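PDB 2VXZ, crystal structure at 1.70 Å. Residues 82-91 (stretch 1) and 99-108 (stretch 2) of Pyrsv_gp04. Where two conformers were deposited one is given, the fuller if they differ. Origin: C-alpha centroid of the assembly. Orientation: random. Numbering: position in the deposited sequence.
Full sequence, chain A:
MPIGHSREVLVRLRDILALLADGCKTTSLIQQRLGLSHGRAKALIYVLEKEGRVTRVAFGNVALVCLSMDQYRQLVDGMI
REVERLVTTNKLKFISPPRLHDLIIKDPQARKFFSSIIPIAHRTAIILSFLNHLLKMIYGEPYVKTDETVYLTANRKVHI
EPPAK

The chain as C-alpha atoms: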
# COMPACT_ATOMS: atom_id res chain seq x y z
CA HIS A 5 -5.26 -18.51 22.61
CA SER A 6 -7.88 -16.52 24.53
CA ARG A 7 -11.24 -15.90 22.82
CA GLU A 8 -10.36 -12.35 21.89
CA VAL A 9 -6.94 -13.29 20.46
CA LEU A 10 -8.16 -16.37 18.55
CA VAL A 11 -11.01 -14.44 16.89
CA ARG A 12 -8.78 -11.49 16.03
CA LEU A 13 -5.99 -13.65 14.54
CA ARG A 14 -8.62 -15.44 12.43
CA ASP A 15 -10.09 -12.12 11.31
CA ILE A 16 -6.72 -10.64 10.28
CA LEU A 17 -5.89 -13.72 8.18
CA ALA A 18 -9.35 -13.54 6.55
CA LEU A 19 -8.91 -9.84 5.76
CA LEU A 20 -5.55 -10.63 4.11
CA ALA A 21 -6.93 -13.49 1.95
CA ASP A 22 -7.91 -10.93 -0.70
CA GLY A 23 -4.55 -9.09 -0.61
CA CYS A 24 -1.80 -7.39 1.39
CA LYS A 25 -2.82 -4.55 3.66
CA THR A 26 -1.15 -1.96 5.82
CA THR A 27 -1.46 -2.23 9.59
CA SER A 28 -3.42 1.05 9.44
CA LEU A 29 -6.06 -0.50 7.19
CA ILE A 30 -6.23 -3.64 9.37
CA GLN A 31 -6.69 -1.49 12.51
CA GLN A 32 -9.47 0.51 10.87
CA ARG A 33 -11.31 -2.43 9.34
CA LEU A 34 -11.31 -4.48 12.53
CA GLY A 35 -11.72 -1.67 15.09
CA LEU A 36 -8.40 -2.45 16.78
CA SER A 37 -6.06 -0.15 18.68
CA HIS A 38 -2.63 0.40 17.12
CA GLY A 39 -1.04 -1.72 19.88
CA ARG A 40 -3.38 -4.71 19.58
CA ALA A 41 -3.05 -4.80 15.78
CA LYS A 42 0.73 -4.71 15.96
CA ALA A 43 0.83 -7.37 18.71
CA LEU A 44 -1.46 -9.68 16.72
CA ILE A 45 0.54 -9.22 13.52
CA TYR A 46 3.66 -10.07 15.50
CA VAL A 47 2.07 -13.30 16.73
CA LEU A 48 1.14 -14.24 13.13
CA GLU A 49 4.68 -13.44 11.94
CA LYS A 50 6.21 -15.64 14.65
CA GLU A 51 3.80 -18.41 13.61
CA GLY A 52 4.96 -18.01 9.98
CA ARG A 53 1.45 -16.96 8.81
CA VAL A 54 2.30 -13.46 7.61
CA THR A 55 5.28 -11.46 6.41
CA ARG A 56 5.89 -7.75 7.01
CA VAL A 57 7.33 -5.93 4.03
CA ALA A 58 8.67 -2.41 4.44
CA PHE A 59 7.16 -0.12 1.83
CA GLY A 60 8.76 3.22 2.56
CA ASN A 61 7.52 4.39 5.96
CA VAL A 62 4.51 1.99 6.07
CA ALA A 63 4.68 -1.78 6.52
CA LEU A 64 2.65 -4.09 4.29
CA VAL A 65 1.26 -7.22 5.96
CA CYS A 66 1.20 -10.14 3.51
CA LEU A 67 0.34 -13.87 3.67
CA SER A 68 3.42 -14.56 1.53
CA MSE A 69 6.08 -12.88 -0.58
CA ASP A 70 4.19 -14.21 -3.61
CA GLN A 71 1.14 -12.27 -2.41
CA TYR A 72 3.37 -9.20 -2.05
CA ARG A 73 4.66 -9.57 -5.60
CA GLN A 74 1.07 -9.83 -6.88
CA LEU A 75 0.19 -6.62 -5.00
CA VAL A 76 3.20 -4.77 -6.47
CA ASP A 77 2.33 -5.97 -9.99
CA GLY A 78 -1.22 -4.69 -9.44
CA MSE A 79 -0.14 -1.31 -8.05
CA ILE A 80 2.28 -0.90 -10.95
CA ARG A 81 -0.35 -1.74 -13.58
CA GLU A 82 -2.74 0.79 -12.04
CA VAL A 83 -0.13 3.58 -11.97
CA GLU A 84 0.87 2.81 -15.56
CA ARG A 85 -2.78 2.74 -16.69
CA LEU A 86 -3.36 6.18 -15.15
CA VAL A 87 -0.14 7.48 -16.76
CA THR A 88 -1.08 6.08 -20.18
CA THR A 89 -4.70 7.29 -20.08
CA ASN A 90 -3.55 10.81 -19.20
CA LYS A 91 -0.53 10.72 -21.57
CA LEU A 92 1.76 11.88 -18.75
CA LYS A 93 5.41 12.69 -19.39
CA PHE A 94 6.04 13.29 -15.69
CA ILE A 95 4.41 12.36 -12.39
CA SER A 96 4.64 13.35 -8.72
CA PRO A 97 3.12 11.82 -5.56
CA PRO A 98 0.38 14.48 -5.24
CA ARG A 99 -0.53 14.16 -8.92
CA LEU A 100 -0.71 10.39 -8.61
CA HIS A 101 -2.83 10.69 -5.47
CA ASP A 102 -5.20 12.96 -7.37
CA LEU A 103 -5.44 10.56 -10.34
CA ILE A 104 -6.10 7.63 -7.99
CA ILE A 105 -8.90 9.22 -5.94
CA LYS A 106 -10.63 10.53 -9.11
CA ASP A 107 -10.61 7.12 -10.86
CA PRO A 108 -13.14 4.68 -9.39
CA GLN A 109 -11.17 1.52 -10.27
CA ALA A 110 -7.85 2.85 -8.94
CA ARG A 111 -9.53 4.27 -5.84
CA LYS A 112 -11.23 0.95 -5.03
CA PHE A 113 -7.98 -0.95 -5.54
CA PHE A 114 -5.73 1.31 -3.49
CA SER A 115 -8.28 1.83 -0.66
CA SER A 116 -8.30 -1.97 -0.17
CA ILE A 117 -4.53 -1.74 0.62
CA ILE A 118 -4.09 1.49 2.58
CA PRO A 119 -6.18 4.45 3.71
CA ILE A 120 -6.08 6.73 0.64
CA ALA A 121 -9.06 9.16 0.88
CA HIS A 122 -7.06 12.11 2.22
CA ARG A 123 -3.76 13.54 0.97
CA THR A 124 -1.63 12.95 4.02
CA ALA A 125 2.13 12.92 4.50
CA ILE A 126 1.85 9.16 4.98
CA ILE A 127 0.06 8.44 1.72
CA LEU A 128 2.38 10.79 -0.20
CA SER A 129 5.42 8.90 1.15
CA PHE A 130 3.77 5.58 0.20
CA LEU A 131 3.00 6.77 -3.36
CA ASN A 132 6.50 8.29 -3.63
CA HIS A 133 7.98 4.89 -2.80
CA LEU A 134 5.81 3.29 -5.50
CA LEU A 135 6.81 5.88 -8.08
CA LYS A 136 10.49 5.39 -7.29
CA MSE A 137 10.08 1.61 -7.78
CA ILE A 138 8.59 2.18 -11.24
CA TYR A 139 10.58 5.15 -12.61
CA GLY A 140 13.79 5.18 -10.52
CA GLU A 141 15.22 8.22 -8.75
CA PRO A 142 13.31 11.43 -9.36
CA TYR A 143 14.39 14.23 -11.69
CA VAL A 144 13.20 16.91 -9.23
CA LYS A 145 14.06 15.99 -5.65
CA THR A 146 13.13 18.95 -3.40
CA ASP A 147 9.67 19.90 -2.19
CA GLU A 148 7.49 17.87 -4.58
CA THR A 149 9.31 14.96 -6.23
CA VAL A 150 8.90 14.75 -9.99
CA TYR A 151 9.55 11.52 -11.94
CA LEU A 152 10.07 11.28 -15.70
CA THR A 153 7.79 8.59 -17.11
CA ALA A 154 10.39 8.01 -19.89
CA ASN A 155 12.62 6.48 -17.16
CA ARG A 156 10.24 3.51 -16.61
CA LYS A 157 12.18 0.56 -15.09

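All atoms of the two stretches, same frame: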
# COMPACT_ATOMS: atom_id res chain seq x y z
N GLU A 82 -1.82 -0.31 -12.26
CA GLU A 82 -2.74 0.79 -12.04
C GLU A 82 -2.07 2.13 -12.27
O GLU A 82 -2.63 2.96 -12.95
CB GLU A 82 -3.36 0.75 -10.64
CG GLU A 82 -4.36 -0.36 -10.45
CD GLU A 82 -5.64 -0.14 -11.23
OE1 GLU A 82 -6.36 0.83 -10.94
OE2 GLU A 82 -5.93 -0.92 -12.16
N VAL A 83 -0.87 2.33 -11.71
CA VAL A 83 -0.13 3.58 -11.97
C VAL A 83 0.10 3.75 -13.48
O VAL A 83 -0.15 4.83 -14.03
CB VAL A 83 1.21 3.64 -11.21
CG1 VAL A 83 2.03 4.89 -11.63
CG2 VAL A 83 0.97 3.63 -9.69
N GLU A 84 0.54 2.70 -14.14
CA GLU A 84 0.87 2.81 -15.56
C GLU A 84 -0.37 3.03 -16.41
O GLU A 84 -0.30 3.74 -17.42
CB GLU A 84 1.65 1.59 -16.04
CG GLU A 84 3.01 1.50 -15.36
CD GLU A 84 3.98 0.69 -16.15
OE1 GLU A 84 3.83 -0.55 -16.16
OE2 GLU A 84 4.88 1.31 -16.77
N ARG A 85 -1.51 2.47 -16.00
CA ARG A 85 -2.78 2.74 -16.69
C ARG A 85 -3.16 4.22 -16.58
O ARG A 85 -3.57 4.86 -17.57
CB ARG A 85 -3.91 1.87 -16.16
CG ARG A 85 -5.24 2.12 -16.87
CD ARG A 85 -6.33 1.21 -16.41
NE ARG A 85 -6.58 1.38 -14.99
CZ ARG A 85 -7.32 2.35 -14.46
NH1 ARG A 85 -7.91 3.27 -15.21
NH2 ARG A 85 -7.47 2.39 -13.15
N LEU A 86 -3.05 4.77 -15.37
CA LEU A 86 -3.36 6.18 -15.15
C LEU A 86 -2.40 7.10 -15.93
O LEU A 86 -2.81 8.14 -16.45
CB LEU A 86 -3.35 6.51 -13.66
CG LEU A 86 -4.38 5.80 -12.79
CD1 LEU A 86 -4.11 6.09 -11.30
CD2 LEU A 86 -5.81 6.17 -13.20
N VAL A 87 -1.13 6.71 -16.00
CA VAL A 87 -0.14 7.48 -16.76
C VAL A 87 -0.44 7.45 -18.27
O VAL A 87 -0.35 8.48 -18.96
CB VAL A 87 1.29 6.96 -16.49
CG1 VAL A 87 2.25 7.43 -17.58
CG2 VAL A 87 1.75 7.39 -15.11
N THR A 88 -0.79 6.27 -18.76
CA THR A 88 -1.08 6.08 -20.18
C THR A 88 -2.34 6.85 -20.57
O THR A 88 -2.33 7.59 -21.55
CB THR A 88 -1.25 4.60 -20.52
OG1 THR A 88 -0.00 3.93 -20.31
CG2 THR A 88 -1.68 4.41 -21.99
N THR A 89 -3.40 6.68 -19.79
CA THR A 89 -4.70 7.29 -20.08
C THR A 89 -4.60 8.81 -20.11
O THR A 89 -5.30 9.47 -20.87
CB THR A 89 -5.75 6.88 -19.03
OG1 THR A 89 -5.83 5.45 -18.99
CG2 THR A 89 -7.13 7.45 -19.37
N ASN A 90 -3.74 9.36 -19.27
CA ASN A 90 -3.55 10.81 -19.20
C ASN A 90 -2.35 11.31 -19.99
O ASN A 90 -2.04 12.49 -19.96
CB ASN A 90 -3.46 11.23 -17.73
CG ASN A 90 -4.79 11.11 -17.01
OD1 ASN A 90 -5.59 12.05 -17.01
ND2 ASN A 90 -5.04 9.97 -16.38
N LYS A 91 -1.67 10.40 -20.70
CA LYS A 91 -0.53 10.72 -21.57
C LYS A 91 0.54 11.54 -20.83
O LYS A 91 1.09 12.50 -21.37
CB LYS A 91 -1.01 11.44 -22.84
CG LYS A 91 -2.05 10.65 -23.64
CD LYS A 91 -2.36 11.32 -24.98
CE LYS A 91 -3.25 10.46 -25.88
NZ LYS A 91 -2.70 9.10 -26.09
N ARG A 99 0.20 14.38 -7.66
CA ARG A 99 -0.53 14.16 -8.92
C ARG A 99 -1.08 12.74 -9.03
O ARG A 99 -2.20 12.52 -9.49
CB ARG A 99 0.33 14.53 -10.11
CG ARG A 99 0.42 16.03 -10.28
CD ARG A 99 1.34 16.41 -11.42
NE ARG A 99 0.85 16.01 -12.74
CZ ARG A 99 0.32 16.83 -13.65
NH1 ARG A 99 0.15 18.12 -13.41
NH2 ARG A 99 -0.05 16.33 -14.82
N LEU A 100 -0.28 11.78 -8.60
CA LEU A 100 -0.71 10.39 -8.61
C LEU A 100 -1.85 10.19 -7.62
O LEU A 100 -2.83 9.53 -7.94
CB LEU A 100 0.45 9.46 -8.29
CG LEU A 100 0.10 7.97 -8.20
CD1 LEU A 100 -0.49 7.47 -9.52
CD2 LEU A 100 1.33 7.14 -7.78
N HIS A 101 -1.72 10.77 -6.42
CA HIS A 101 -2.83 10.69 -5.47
C HIS A 101 -4.12 11.21 -6.11
O HIS A 101 -5.18 10.56 -6.01
CB HIS A 101 -2.55 11.45 -4.18
CG HIS A 101 -3.62 11.25 -3.14
ND1 HIS A 101 -4.52 12.24 -2.79
CD2 HIS A 101 -3.95 10.17 -2.41
CE1 HIS A 101 -5.34 11.78 -1.87
NE2 HIS A 101 -5.03 10.52 -1.63
N ASP A 102 -4.03 12.36 -6.77
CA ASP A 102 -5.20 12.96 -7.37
C ASP A 102 -5.78 12.06 -8.46
O ASP A 102 -7.00 11.90 -8.53
CB ASP A 102 -4.88 14.33 -7.94
CG ASP A 102 -6.06 15.28 -7.91
OD1 ASP A 102 -6.61 15.53 -6.81
OD2 ASP A 102 -6.45 15.77 -8.97
N LEU A 103 -4.92 11.46 -9.29
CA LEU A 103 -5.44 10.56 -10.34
C LEU A 103 -6.11 9.32 -9.73
O LEU A 103 -7.12 8.83 -10.26
CB LEU A 103 -4.35 10.14 -11.32
CG LEU A 103 -3.81 11.25 -12.23
CD1 LEU A 103 -2.59 10.75 -12.95
CD2 LEU A 103 -4.90 11.70 -13.23
N ILE A 104 -5.54 8.81 -8.65
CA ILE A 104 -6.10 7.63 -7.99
C ILE A 104 -7.48 7.93 -7.41
O ILE A 104 -8.41 7.21 -7.69
CB ILE A 104 -5.18 7.10 -6.90
CG1 ILE A 104 -3.94 6.47 -7.52
CG2 ILE A 104 -5.88 6.10 -6.01
CD1 ILE A 104 -2.81 6.22 -6.48
N ILE A 105 -7.62 8.99 -6.63
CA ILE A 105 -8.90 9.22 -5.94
C ILE A 105 -10.03 9.62 -6.89
O ILE A 105 -11.21 9.41 -6.57
CB ILE A 105 -8.80 10.22 -4.75
CG1 ILE A 105 -8.37 11.60 -5.23
CG2 ILE A 105 -7.91 9.65 -3.65
CD1 ILE A 105 -8.27 12.63 -4.12
N LYS A 106 -9.67 10.16 -8.06
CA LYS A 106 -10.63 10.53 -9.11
C LYS A 106 -11.04 9.38 -10.05
O LYS A 106 -12.00 9.51 -10.81
CB LYS A 106 -10.09 11.68 -9.96
CG LYS A 106 -10.17 13.04 -9.30
CD LYS A 106 -10.61 14.14 -10.29
CE LYS A 106 -12.12 14.08 -10.67
NZ LYS A 106 -13.12 14.57 -9.64
N ASP A 107 -10.30 8.27 -10.02
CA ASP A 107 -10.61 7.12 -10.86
C ASP A 107 -11.21 6.01 -10.01
O ASP A 107 -10.55 5.48 -9.12
CB ASP A 107 -9.35 6.62 -11.56
CG ASP A 107 -9.62 5.41 -12.43
OD1 ASP A 107 -10.12 5.59 -13.55
OD2 ASP A 107 -9.36 4.28 -11.99
N PRO A 108 -12.50 5.67 -10.25
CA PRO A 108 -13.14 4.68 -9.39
C PRO A 108 -12.40 3.36 -9.23
O PRO A 108 -12.33 2.84 -8.12
CB PRO A 108 -14.48 4.47 -10.08
CG PRO A 108 -14.76 5.79 -10.73
CD PRO A 108 -13.45 6.22 -11.24

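The two helices, 82-89 and 99-106, cross almost at right angles (93°), their axes approaching to 10.5 Å; 364 Å² is buried, counting both sides. Polar pairing across it rests on one guanidinium nitrogen. Arg85 NH2 donates to Asp107 OD2 at 2.9 Å with an N-H...O angle of 169°, a nearly linear hydrogen bond within a salt bridge, and the carboxylate oxygen lies at the edge of the guanidinium, near its plane, where the N-H bonds point. The same nitrogen also serves its own helix: Arg85 NH2 lies 2.9 Å from Glu82 OE1, at 159°, again a hydrogen bond and salt bridge. Arg85 thus links two carboxylates, one from each stretch. Its CA-to-CB bond points sideways, and the extended start of the side chain (chi1 and chi2 both t) precedes a p turn at chi3 as its end comes nearer the second stretch.

Asp107 has a second role. It occupies the N-cap position, and OD2 also accepts a hydrogen bond just beyond the stretch, so one oxygen is shared between cap and salt bridge. Glu82 OE2 is likewise satisfied just outside its stretch.

At the C-terminal end of the first helix, Asn90 ND2 donates to Leu86 O (2.9 Å, 167°), an acceptor that also receives Asn90 N at 3.2 Å. Across the contact, Asn90 ND2 meets only carbon, Leu103 CD2 at 3.6 Å. Thr89 OG1 donates to Arg85 O at 2.7 Å. Lys91 has the positive phi of a Schellman motif, and Lys91 N to Thr88 O, at 3.0 Å, is one of its two bonds back into the last turn.

Between these polar groups, Leu86 points toward the second stretch; its CD1 packs 3.8 Å from Ile104 CG1 and 4.1 Å from Leu103 CB. Val83 CG2 to Leu100 CD2, at 4.0 Å, extends this apolar packing.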